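Local coordinates for protein putative TetR family transcriptional regulator (Streptomyces coelicolor A3, PDB 3BQY) that probably binds DNA and regulates transcription as a TetR-family repressor, an all-helical protein with two subunits in its assembly, at residues 50-59 with 97-108; 136-147 with 188-199. One frame throughout, in Å; residues are numbered along the deposited sequence.

Contact 1 (50-59 with 97-108); sequences LTAMAEHMVD and VFAGTHATGPNT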
loop_
_atom_site.group_PDB
_atom_site.type_symbol
_atom_site.label_atom_id
_atom_site.label_comp_id
_atom_site.label_asym_id
_atom_site.label_seq_id
_atom_site.Cartn_x
_atom_site.Cartn_y
_atom_site.Cartn_z
ATOM N N LEU A 50 1.378 18.135 3.968
ATOM C CA LEU A 50 1.033 16.699 4.019
ATOM C C LEU A 50 1.995 15.906 4.883
ATOM O O LEU A 50 1.568 15.041 5.671
ATOM C CB LEU A 50 0.948 16.092 2.612
ATOM C CG LEU A 50 -0.247 16.625 1.785
ATOM C CD1 LEU A 50 -0.048 16.244 0.325
ATOM C CD2 LEU A 50 -1.569 16.133 2.305
ATOM N N THR A 51 3.282 16.214 4.766
ATOM C CA THR A 51 4.315 15.557 5.561
ATOM C C THR A 51 4.065 15.823 7.063
ATOM O O THR A 51 4.114 14.902 7.884
ATOM C CB THR A 51 5.708 16.004 5.073
ATOM O OG1 THR A 51 5.918 15.478 3.750
ATOM C CG2 THR A 51 6.822 15.535 6.009
ATOM N N ALA A 52 3.758 17.075 7.406
ATOM C CA ALA A 52 3.460 17.448 8.793
ATOM C C ALA A 52 2.186 16.765 9.331
ATOM O O ALA A 52 2.150 16.325 10.491
ATOM C CB ALA A 52 3.385 18.997 8.944
HETATM N N MSE A 53 1.176 16.642 8.471
HETATM C CA MSE A 53 -0.045 15.914 8.785
HETATM C C MSE A 53 0.231 14.443 9.094
HETATM O O MSE A 53 -0.236 13.924 10.119
HETATM C CB MSE A 53 -1.052 16.050 7.641
HETATM C CG MSE A 53 -1.668 17.476 7.548
HETATM SE SE MSE A 53 -2.500 17.756 5.797
HETATM C CE MSE A 53 -4.054 16.639 6.115
ATOM N N ALA A 54 1.012 13.806 8.232
ATOM C CA ALA A 54 1.341 12.392 8.383
ATOM C C ALA A 54 2.097 12.184 9.717
ATOM O O ALA A 54 1.800 11.258 10.472
ATOM C CB ALA A 54 2.194 11.937 7.200
ATOM N N GLU A 55 3.041 13.072 10.013
ATOM C CA GLU A 55 3.848 12.977 11.230
ATOM C C GLU A 55 2.951 13.152 12.473
ATOM O O GLU A 55 3.081 12.407 13.434
ATOM C CB GLU A 55 5.024 13.972 11.172
ATOM C CG GLU A 55 5.711 14.245 12.482
ATOM C CD GLU A 55 6.622 13.104 12.944
ATOM O OE1 GLU A 55 6.769 12.079 12.241
ATOM O OE2 GLU A 55 7.175 13.242 14.050
ATOM N N HIS A 56 2.003 14.089 12.426
ATOM C CA HIS A 56 1.035 14.265 13.506
ATOM C C HIS A 56 0.079 13.069 13.705
ATOM O O HIS A 56 -0.226 12.690 14.856
ATOM C CB HIS A 56 0.222 15.543 13.288
ATOM C CG HIS A 56 -0.660 15.882 14.447
ATOM N ND1 HIS A 56 -2.019 15.649 14.447
ATOM C CD2 HIS A 56 -0.365 16.406 15.660
ATOM C CE1 HIS A 56 -2.531 16.047 15.599
ATOM N NE2 HIS A 56 -1.548 16.503 16.354
HETATM N N MSE A 57 -0.390 12.469 12.601
HETATM C CA MSE A 57 -1.303 11.328 12.662
HETATM C C MSE A 57 -0.712 10.183 13.462
HETATM O O MSE A 57 -1.450 9.476 14.145
HETATM C CB MSE A 57 -1.619 10.780 11.244
HETATM C CG MSE A 57 -2.475 11.706 10.439
HETATM SE SE MSE A 57 -2.692 10.824 8.675
HETATM C CE MSE A 57 -3.551 12.312 7.831
ATOM N N VAL A 58 0.603 9.994 13.369
ATOM C CA VAL A 58 1.249 8.848 14.038
ATOM C C VAL A 58 1.849 9.161 15.411
ATOM O O VAL A 58 2.592 8.350 15.969
ATOM C CB VAL A 58 2.273 8.117 13.095
ATOM C CG1 VAL A 58 1.512 7.553 11.865
ATOM C CG2 VAL A 58 3.373 9.080 12.578
ATOM N N ASP A 59 1.540 10.337 15.942
ATOM C CA ASP A 59 1.918 10.706 17.305
ATOM C C ASP A 59 1.494 9.593 18.274
ATOM O O ASP A 59 0.357 9.126 18.242
ATOM C CB ASP A 59 1.208 12.004 17.689
ATOM C CG ASP A 59 1.539 12.442 19.089
ATOM O OD1 ASP A 59 2.746 12.569 19.421
ATOM O OD2 ASP A 59 0.582 12.649 19.866
ATOM N N VAL A 97 -2.196 9.821 2.771
ATOM C CA VAL A 97 -1.349 10.905 3.253
ATOM C C VAL A 97 -0.026 10.343 3.801
ATOM O O VAL A 97 1.051 10.857 3.494
ATOM C CB VAL A 97 -2.069 11.768 4.326
ATOM C CG1 VAL A 97 -1.137 12.854 4.889
ATOM C CG2 VAL A 97 -3.378 12.416 3.746
ATOM N N PHE A 98 -0.114 9.317 4.640
ATOM C CA PHE A 98 1.086 8.699 5.220
ATOM C C PHE A 98 1.989 8.071 4.142
ATOM O O PHE A 98 3.200 8.323 4.130
ATOM C CB PHE A 98 0.668 7.641 6.247
ATOM C CG PHE A 98 1.818 7.026 6.994
ATOM C CD1 PHE A 98 2.476 7.741 7.985
ATOM C CD2 PHE A 98 2.261 5.723 6.672
ATOM C CE1 PHE A 98 3.563 7.182 8.688
ATOM C CE2 PHE A 98 3.328 5.153 7.373
ATOM C CZ PHE A 98 3.986 5.889 8.368
ATOM N N ALA A 99 1.386 7.296 3.242
ATOM C CA ALA A 99 2.118 6.589 2.179
ATOM C C ALA A 99 2.878 7.558 1.267
ATOM O O ALA A 99 4.019 7.275 0.865
ATOM C CB ALA A 99 1.180 5.700 1.359
ATOM N N GLY A 100 2.273 8.709 0.983
ATOM C CA GLY A 100 2.902 9.708 0.116
ATOM C C GLY A 100 3.839 10.733 0.754
ATOM O O GLY A 100 4.194 11.711 0.088
ATOM N N THR A 101 4.251 10.535 2.008
ATOM C CA THR A 101 4.999 11.577 2.760
ATOM C C THR A 101 6.456 11.780 2.276
ATOM O O THR A 101 7.077 10.824 1.803
ATOM C CB THR A 101 5.013 11.305 4.278
ATOM O OG1 THR A 101 5.572 12.442 4.958
ATOM C CG2 THR A 101 5.880 10.087 4.615
ATOM N N HIS A 102 7.008 12.997 2.416
ATOM C CA HIS A 102 8.340 13.300 1.845
ATOM C C HIS A 102 9.467 13.592 2.835
ATOM O O HIS A 102 10.538 14.090 2.459
ATOM C CB HIS A 102 8.251 14.398 0.776
ATOM C CG HIS A 102 7.822 13.881 -0.560
ATOM N ND1 HIS A 102 6.497 13.667 -0.886
ATOM C CD2 HIS A 102 8.541 13.501 -1.644
ATOM C CE1 HIS A 102 6.418 13.200 -2.120
ATOM N NE2 HIS A 102 7.644 13.089 -2.603
ATOM N N ALA A 103 9.211 13.290 4.098
ATOM C CA ALA A 103 10.219 13.299 5.137
ATOM C C ALA A 103 9.836 12.179 6.088
ATOM O O ALA A 103 8.699 11.678 6.061
ATOM C CB ALA A 103 10.267 14.648 5.881
ATOM N N THR A 104 10.802 11.764 6.902
ATOM C CA THR A 104 10.546 10.808 7.949
ATOM C C THR A 104 10.767 11.552 9.260
ATOM O O THR A 104 11.926 11.810 9.655
ATOM C CB THR A 104 11.512 9.611 7.858
ATOM O OG1 THR A 104 11.512 9.078 6.521
ATOM C CG2 THR A 104 11.072 8.535 8.822
ATOM N N GLY A 105 9.676 11.918 9.924
ATOM C CA GLY A 105 9.794 12.667 11.178
ATOM C C GLY A 105 10.035 11.778 12.387
ATOM O O GLY A 105 10.027 10.529 12.280
ATOM N N PRO A 106 10.224 12.411 13.548
ATOM C CA PRO A 106 10.483 11.766 14.837
ATOM C C PRO A 106 9.437 10.722 15.234
ATOM O O PRO A 106 9.807 9.686 15.767
ATOM C CB PRO A 106 10.457 12.928 15.839
ATOM C CG PRO A 106 10.720 14.138 15.045
ATOM C CD PRO A 106 10.229 13.886 13.648
ATOM N N ASN A 107 8.145 10.994 14.992
ATOM C CA ASN A 107 7.093 10.041 15.340
ATOM C C ASN A 107 7.223 8.749 14.556
ATOM O O ASN A 107 7.029 7.656 15.107
ATOM C CB ASN A 107 5.684 10.637 15.173
ATOM C CG ASN A 107 5.377 11.696 16.208
ATOM O OD1 ASN A 107 6.012 11.746 17.263
ATOM N ND2 ASN A 107 4.438 12.578 15.898
ATOM N N THR A 108 7.544 8.864 13.271
ATOM C CA THR A 108 7.707 7.695 12.412
ATOM C C THR A 108 9.009 7.008 12.763
ATOM O O THR A 108 9.055 5.793 12.846
ATOM C CB THR A 108 7.700 8.079 10.896
ATOM O OG1 THR A 108 6.410 8.598 10.581
ATOM C CG2 THR A 108 7.922 6.862 10.027
HETATM O O HOH W 1 6.200 12.571 7.653
HETATM O O HOH W 2 6.792 11.051 9.710
HETATM O O HOH W 3 5.046 7.280 17.007
HETATM O O HOH W 4 4.758 10.544 19.705
#
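The carboxylate of E55 lies over the side-chain amide of N107, the two planes stacked and 11° apart. The E55 chain bends at chi2 (75°), which brings its end down onto the start of helix 106-121. There OE2 takes the backbone N of N107 at 2.6 Å through its syn lone pair. OE1 has a weak bond from T108 N, and a water links it to G105 N and T108 OG1. G105 holds the N-cap position of this helix, and the E55 carboxylate sits against the first-turn N-H groups. The helix end would probably stabilise its negative charge. N107 also gives a second bond to E55: its ND2 reaches E55 O at 2.8 Å, almost straight at 178°, from above the carbonyl plane. This joins the last turns of helix 46-57, which follows the predicted helix-turn-helix, to the regulatory domain of the TetR fold. At the other end T51 OG1 accepts from H102 N at 3.0 Å and also bonds to Q47 O in its own helix. T51 CG2 rests on A103 CB at 3.6 Å. A second water ties T51 O to T101 OG1 and A103 O. The rest of the packing is mainly apolar. V97 is a knob among L50, M53, A54 and M57, with the M57 methyl CE 3.8 Å from V97 CB. V58 CG1 meets the F98 ring obliquely, 3.8 Å from CE1. L12 and L15 of helix 4-18 pack on M57.

Contact 2 (136-147 with 188-199); sequences VANFTVGHTLEE and FTAHFEFGLRLL. With PO4 (phosphate ion), chain C.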
loop_
_atom_site.group_PDB
_atom_site.type_symbol
_atom_site.label_atom_id
_atom_site.label_comp_id
_atom_site.label_asym_id
_atom_site.label_seq_id
_atom_site.Cartn_x
_atom_site.Cartn_y
_atom_site.Cartn_z
ATOM N N VAL A 136 6.115 -5.516 7.729
ATOM C CA VAL A 136 4.956 -5.200 8.575
ATOM C C VAL A 136 4.373 -3.829 8.204
ATOM O O VAL A 136 3.137 -3.669 8.075
ATOM C CB VAL A 136 5.336 -5.207 10.092
ATOM C CG1 VAL A 136 4.188 -4.666 10.916
ATOM C CG2 VAL A 136 5.711 -6.629 10.545
ATOM N N ALA A 137 5.258 -2.841 8.041
ATOM C CA ALA A 137 4.802 -1.482 7.705
ATOM C C ALA A 137 4.167 -1.462 6.329
ATOM O O ALA A 137 3.130 -0.847 6.160
ATOM C CB ALA A 137 5.943 -0.483 7.759
ATOM N N ASN A 138 4.795 -2.108 5.338
ATOM C CA ASN A 138 4.242 -2.088 3.984
ATOM C C ASN A 138 2.946 -2.871 3.881
ATOM O O ASN A 138 2.017 -2.459 3.176
ATOM C CB ASN A 138 5.254 -2.566 2.953
ATOM C CG ASN A 138 6.388 -1.548 2.750
ATOM O OD1 ASN A 138 6.239 -0.370 3.084
ATOM N ND2 ASN A 138 7.510 -2.003 2.239
ATOM N N PHE A 139 2.860 -3.988 4.588
ATOM C CA PHE A 139 1.552 -4.680 4.634
ATOM C C PHE A 139 0.480 -3.780 5.308
ATOM O O PHE A 139 -0.652 -3.660 4.829
ATOM C CB PHE A 139 1.642 -5.991 5.415
ATOM C CG PHE A 139 0.291 -6.520 5.801
ATOM C CD1 PHE A 139 -0.585 -7.011 4.809
ATOM C CD2 PHE A 139 -0.151 -6.446 7.133
ATOM C CE1 PHE A 139 -1.875 -7.450 5.141
ATOM C CE2 PHE A 139 -1.436 -6.899 7.480
ATOM C CZ PHE A 139 -2.306 -7.389 6.487
ATOM N N THR A 140 0.832 -3.172 6.439
ATOM C CA THR A 140 -0.137 -2.350 7.150
ATOM C C THR A 140 -0.629 -1.184 6.274
ATOM O O THR A 140 -1.829 -0.904 6.230
ATOM C CB THR A 140 0.449 -1.803 8.476
ATOM O OG1 THR A 140 0.840 -2.912 9.293
ATOM C CG2 THR A 140 -0.588 -0.944 9.230
ATOM N N VAL A 141 0.302 -0.486 5.626
ATOM C CA VAL A 141 -0.062 0.627 4.747
ATOM C C VAL A 141 -0.905 0.143 3.553
ATOM O O VAL A 141 -1.941 0.724 3.252
ATOM C CB VAL A 141 1.196 1.404 4.268
ATOM C CG1 VAL A 141 0.839 2.404 3.128
ATOM C CG2 VAL A 141 1.864 2.138 5.457
ATOM N N GLY A 142 -0.460 -0.921 2.873
ATOM C CA GLY A 142 -1.206 -1.474 1.731
ATOM C C GLY A 142 -2.613 -1.882 2.143
ATOM O O GLY A 142 -3.590 -1.578 1.457
ATOM N N HIS A 143 -2.717 -2.568 3.282
ATOM C CA HIS A 143 -4.032 -2.996 3.778
ATOM C C HIS A 143 -4.944 -1.791 4.068
ATOM O O HIS A 143 -6.136 -1.772 3.696
ATOM C CB HIS A 143 -3.901 -3.800 5.087
ATOM C CG HIS A 143 -5.197 -3.905 5.818
ATOM N ND1 HIS A 143 -6.093 -4.929 5.598
ATOM C CD2 HIS A 143 -5.795 -3.061 6.700
ATOM C CE1 HIS A 143 -7.173 -4.734 6.340
ATOM N NE2 HIS A 143 -7.023 -3.602 7.009
ATOM N N THR A 144 -4.395 -0.787 4.750
ATOM C CA THR A 144 -5.200 0.364 5.184
ATOM C C THR A 144 -5.597 1.236 3.974
ATOM O O THR A 144 -6.730 1.731 3.887
ATOM C CB THR A 144 -4.452 1.171 6.278
ATOM O OG1 THR A 144 -4.039 0.254 7.316
ATOM C CG2 THR A 144 -5.419 2.215 6.920
ATOM N N LEU A 145 -4.684 1.393 3.026
ATOM C CA LEU A 145 -5.009 2.083 1.769
ATOM C C LEU A 145 -6.200 1.460 1.086
ATOM O O LEU A 145 -7.138 2.157 0.645
ATOM C CB LEU A 145 -3.826 2.009 0.799
ATOM C CG LEU A 145 -2.685 2.991 0.935
ATOM C CD1 LEU A 145 -1.557 2.484 0.076
ATOM C CD2 LEU A 145 -3.142 4.376 0.450
ATOM N N GLU A 146 -6.171 0.138 0.973
ATOM C CA GLU A 146 -7.262 -0.571 0.301
ATOM C C GLU A 146 -8.558 -0.598 1.109
ATOM O O GLU A 146 -9.645 -0.494 0.544
ATOM C CB GLU A 146 -6.817 -1.960 -0.152
ATOM C CG GLU A 146 -5.545 -1.896 -1.084
ATOM C CD GLU A 146 -5.771 -1.241 -2.489
ATOM O OE1 GLU A 146 -6.643 -0.345 -2.660
ATOM O OE2 GLU A 146 -5.048 -1.640 -3.435
ATOM N N GLU A 147 -8.447 -0.682 2.435
ATOM C CA GLU A 147 -9.628 -0.558 3.306
ATOM C C GLU A 147 -10.278 0.815 3.130
ATOM O O GLU A 147 -11.516 0.921 2.973
ATOM C CB GLU A 147 -9.252 -0.776 4.784
ATOM C CG GLU A 147 -10.414 -0.428 5.728
ATOM C CD GLU A 147 -10.170 -0.833 7.184
ATOM O OE1 GLU A 147 -9.135 -1.449 7.501
ATOM O OE2 GLU A 147 -11.056 -0.537 8.004
ATOM N N PHE A 188 -12.900 -5.733 7.897
ATOM C CA PHE A 188 -11.515 -5.367 7.586
ATOM C C PHE A 188 -10.556 -5.675 8.725
ATOM O O PHE A 188 -9.393 -6.039 8.499
ATOM C CB PHE A 188 -11.431 -3.894 7.258
ATOM C CG PHE A 188 -12.119 -3.534 5.988
ATOM C CD1 PHE A 188 -11.585 -3.929 4.770
ATOM C CD2 PHE A 188 -13.300 -2.793 6.009
ATOM C CE1 PHE A 188 -12.215 -3.586 3.575
ATOM C CE2 PHE A 188 -13.935 -2.448 4.826
ATOM C CZ PHE A 188 -13.392 -2.854 3.609
ATOM N N THR A 189 -11.037 -5.512 9.949
ATOM C CA THR A 189 -10.221 -5.799 11.117
ATOM C C THR A 189 -9.776 -7.263 11.134
ATOM O O THR A 189 -8.599 -7.541 11.382
ATOM C CB THR A 189 -10.931 -5.410 12.426
ATOM O OG1 THR A 189 -11.177 -4.002 12.406
ATOM C CG2 THR A 189 -10.034 -5.707 13.647
ATOM N N ALA A 190 -10.716 -8.184 10.905
ATOM C CA ALA A 190 -10.403 -9.615 10.791
ATOM C C ALA A 190 -9.385 -9.902 9.677
ATOM O O ALA A 190 -8.453 -10.695 9.880
ATOM C CB ALA A 190 -11.690 -10.451 10.582
ATOM N N HIS A 191 -9.539 -9.252 8.519
ATOM C CA HIS A 191 -8.569 -9.420 7.422
ATOM C C HIS A 191 -7.172 -8.955 7.862
ATOM O O HIS A 191 -6.176 -9.642 7.631
ATOM C CB HIS A 191 -9.023 -8.653 6.175
ATOM C CG HIS A 191 -10.249 -9.225 5.545
ATOM N ND1 HIS A 191 -10.934 -8.597 4.532
ATOM C CD2 HIS A 191 -10.951 -10.344 5.834
ATOM C CE1 HIS A 191 -11.975 -9.326 4.184
ATOM N NE2 HIS A 191 -12.017 -10.388 4.968
ATOM N N PHE A 192 -7.119 -7.803 8.518
ATOM C CA PHE A 192 -5.867 -7.256 8.996
ATOM C C PHE A 192 -5.187 -8.200 9.991
ATOM O O PHE A 192 -3.991 -8.490 9.881
ATOM C CB PHE A 192 -6.087 -5.889 9.651
ATOM C CG PHE A 192 -4.819 -5.287 10.190
ATOM C CD1 PHE A 192 -3.803 -4.870 9.324
ATOM C CD2 PHE A 192 -4.628 -5.163 11.566
ATOM C CE1 PHE A 192 -2.605 -4.309 9.831
ATOM C CE2 PHE A 192 -3.447 -4.614 12.072
ATOM C CZ PHE A 192 -2.442 -4.187 11.221
ATOM N N GLU A 193 -5.956 -8.674 10.968
ATOM C CA GLU A 193 -5.426 -9.581 11.971
ATOM C C GLU A 193 -4.873 -10.869 11.327
ATOM O O GLU A 193 -3.853 -11.406 11.780
ATOM C CB GLU A 193 -6.493 -9.900 13.031
ATOM C CG GLU A 193 -6.829 -8.706 13.956
ATOM C CD GLU A 193 -5.603 -8.189 14.752
ATOM O OE1 GLU A 193 -4.759 -9.005 15.177
ATOM O OE2 GLU A 193 -5.502 -6.965 14.953
ATOM N N PHE A 194 -5.553 -11.368 10.291
ATOM C CA PHE A 194 -5.118 -12.577 9.607
ATOM C C PHE A 194 -3.756 -12.341 8.954
ATOM O O PHE A 194 -2.860 -13.186 9.055
ATOM C CB PHE A 194 -6.152 -13.005 8.559
ATOM C CG PHE A 194 -5.778 -14.250 7.827
ATOM C CD1 PHE A 194 -6.055 -15.511 8.375
ATOM C CD2 PHE A 194 -5.112 -14.177 6.607
ATOM C CE1 PHE A 194 -5.707 -16.681 7.679
ATOM C CE2 PHE A 194 -4.766 -15.333 5.914
ATOM C CZ PHE A 194 -5.064 -16.582 6.442
ATOM N N GLY A 195 -3.619 -11.225 8.239
ATOM C CA GLY A 195 -2.353 -10.918 7.552
ATOM C C GLY A 195 -1.224 -10.703 8.542
ATOM O O GLY A 195 -0.105 -11.166 8.334
ATOM N N LEU A 196 -1.527 -10.024 9.642
ATOM C CA LEU A 196 -0.573 -9.810 10.703
ATOM C C LEU A 196 -0.138 -11.144 11.327
ATOM O O LEU A 196 1.053 -11.365 11.589
ATOM C CB LEU A 196 -1.236 -8.870 11.753
ATOM C CG LEU A 196 -0.428 -8.182 12.805
ATOM C CD1 LEU A 196 0.864 -7.535 12.192
ATOM C CD2 LEU A 196 -1.328 -7.209 13.608
ATOM N N ARG A 197 -1.104 -12.034 11.561
ATOM C CA ARG A 197 -0.816 -13.385 12.048
ATOM C C ARG A 197 0.123 -14.140 11.097
ATOM O O ARG A 197 1.071 -14.787 11.549
ATOM C CB ARG A 197 -2.113 -14.199 12.260
ATOM C CG ARG A 197 -1.916 -15.729 12.292
ATOM C CD ARG A 197 -3.115 -16.489 12.898
ATOM N NE ARG A 197 -4.169 -16.895 11.961
ATOM C CZ ARG A 197 -4.671 -18.131 11.879
ATOM N NH1 ARG A 197 -5.639 -18.403 11.020
ATOM N NH2 ARG A 197 -4.206 -19.108 12.660
ATOM N N LEU A 198 -0.150 -14.074 9.792
ATOM C CA LEU A 198 0.757 -14.705 8.794
ATOM C C LEU A 198 2.211 -14.193 8.962
ATOM O O LEU A 198 3.154 -15.001 8.980
ATOM C CB LEU A 198 0.332 -14.441 7.343
ATOM C CG LEU A 198 -1.014 -15.018 6.904
ATOM C CD1 LEU A 198 -1.228 -14.747 5.415
ATOM C CD2 LEU A 198 -1.041 -16.540 7.188
ATOM N N LEU A 199 2.373 -12.868 9.014
ATOM C CA LEU A 199 3.702 -12.242 9.163
ATOM C C LEU A 199 4.376 -12.699 10.446
ATOM O O LEU A 199 5.554 -13.055 10.422
ATOM C CB LEU A 199 3.621 -10.686 9.133
ATOM C CG LEU A 199 3.142 -10.098 7.775
ATOM C CD1 LEU A 199 2.926 -8.534 7.818
ATOM C CD2 LEU A 199 4.202 -10.415 6.689
HETATM P P PO4 C . -13.647 -12.727 7.241
HETATM O O1 PO4 C . -14.415 -12.258 8.455
HETATM O O2 PO4 C . -12.312 -12.013 7.222
HETATM O O3 PO4 C . -13.410 -14.214 7.307
HETATM O O4 PO4 C . -14.426 -12.383 6.014
#
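Segments 136-147 and 188-199 are helical and run antiparallel at 163°, their axes 10.7 Å apart at closest approach. No hydrogen bond crosses between them, and aromatic packing carries the contact. F139 is a knob in the hole formed by F192, G195, L196 and L199. Its CG is anti to the backbone N (chi1 164°), and the ring reaches across until CZ is 3.7 Å from G195 CA. The bare glycine makes room for it. L199 CD1 lies 3.7 Å from F139 CB. The F139 and F192 rings are nearly parallel but slid apart, with little overlap; F139 CE2 is 3.6 Å from F192 CD1. H143 completes the aromatic cluster. F192 CB makes a CH-pi contact over one face of its imidazole, 3.8 Å from the centroid. F188 O is at the edge of that ring, 3.4 Å from H143 CE1. One turn on, the extended E147 chain lies along F188, and its CG sits 3.7 Å from the centroid, over the face of the phenyl ring. E147 OE1 is held by a salt bridge to R85, with a weak bond from H143 NE2 besides. R85 belongs to helix 73-89, which also packs on H143, T144 and F192. Helix 94-99 touches V141 on helix 126-151, while L145 meets L145 of the second subunit.

Contact 1 comes first in the chain and closes before contact 2 opens. Their centres are about 19 Å apart, yet they touch directly through V141: its CG2 is 3.8 Å from F98 CD2, and its CG1 is 3.8 Å from A99 CB. Helix 73-89 also serves both, through L84 and L88 in contact 1 and R85 in contact 2. A packed path thus runs from helix 46-57 to helix 188-206. Both contacts reach the second subunit: its P158 packs on F98 and T101 in contact 1, and its E146 on N138 in contact 2. Near contact 2 a phosphate, probably from the crystallisation liquor, is weakly bonded by H191 and also held by R131 of the second subunit.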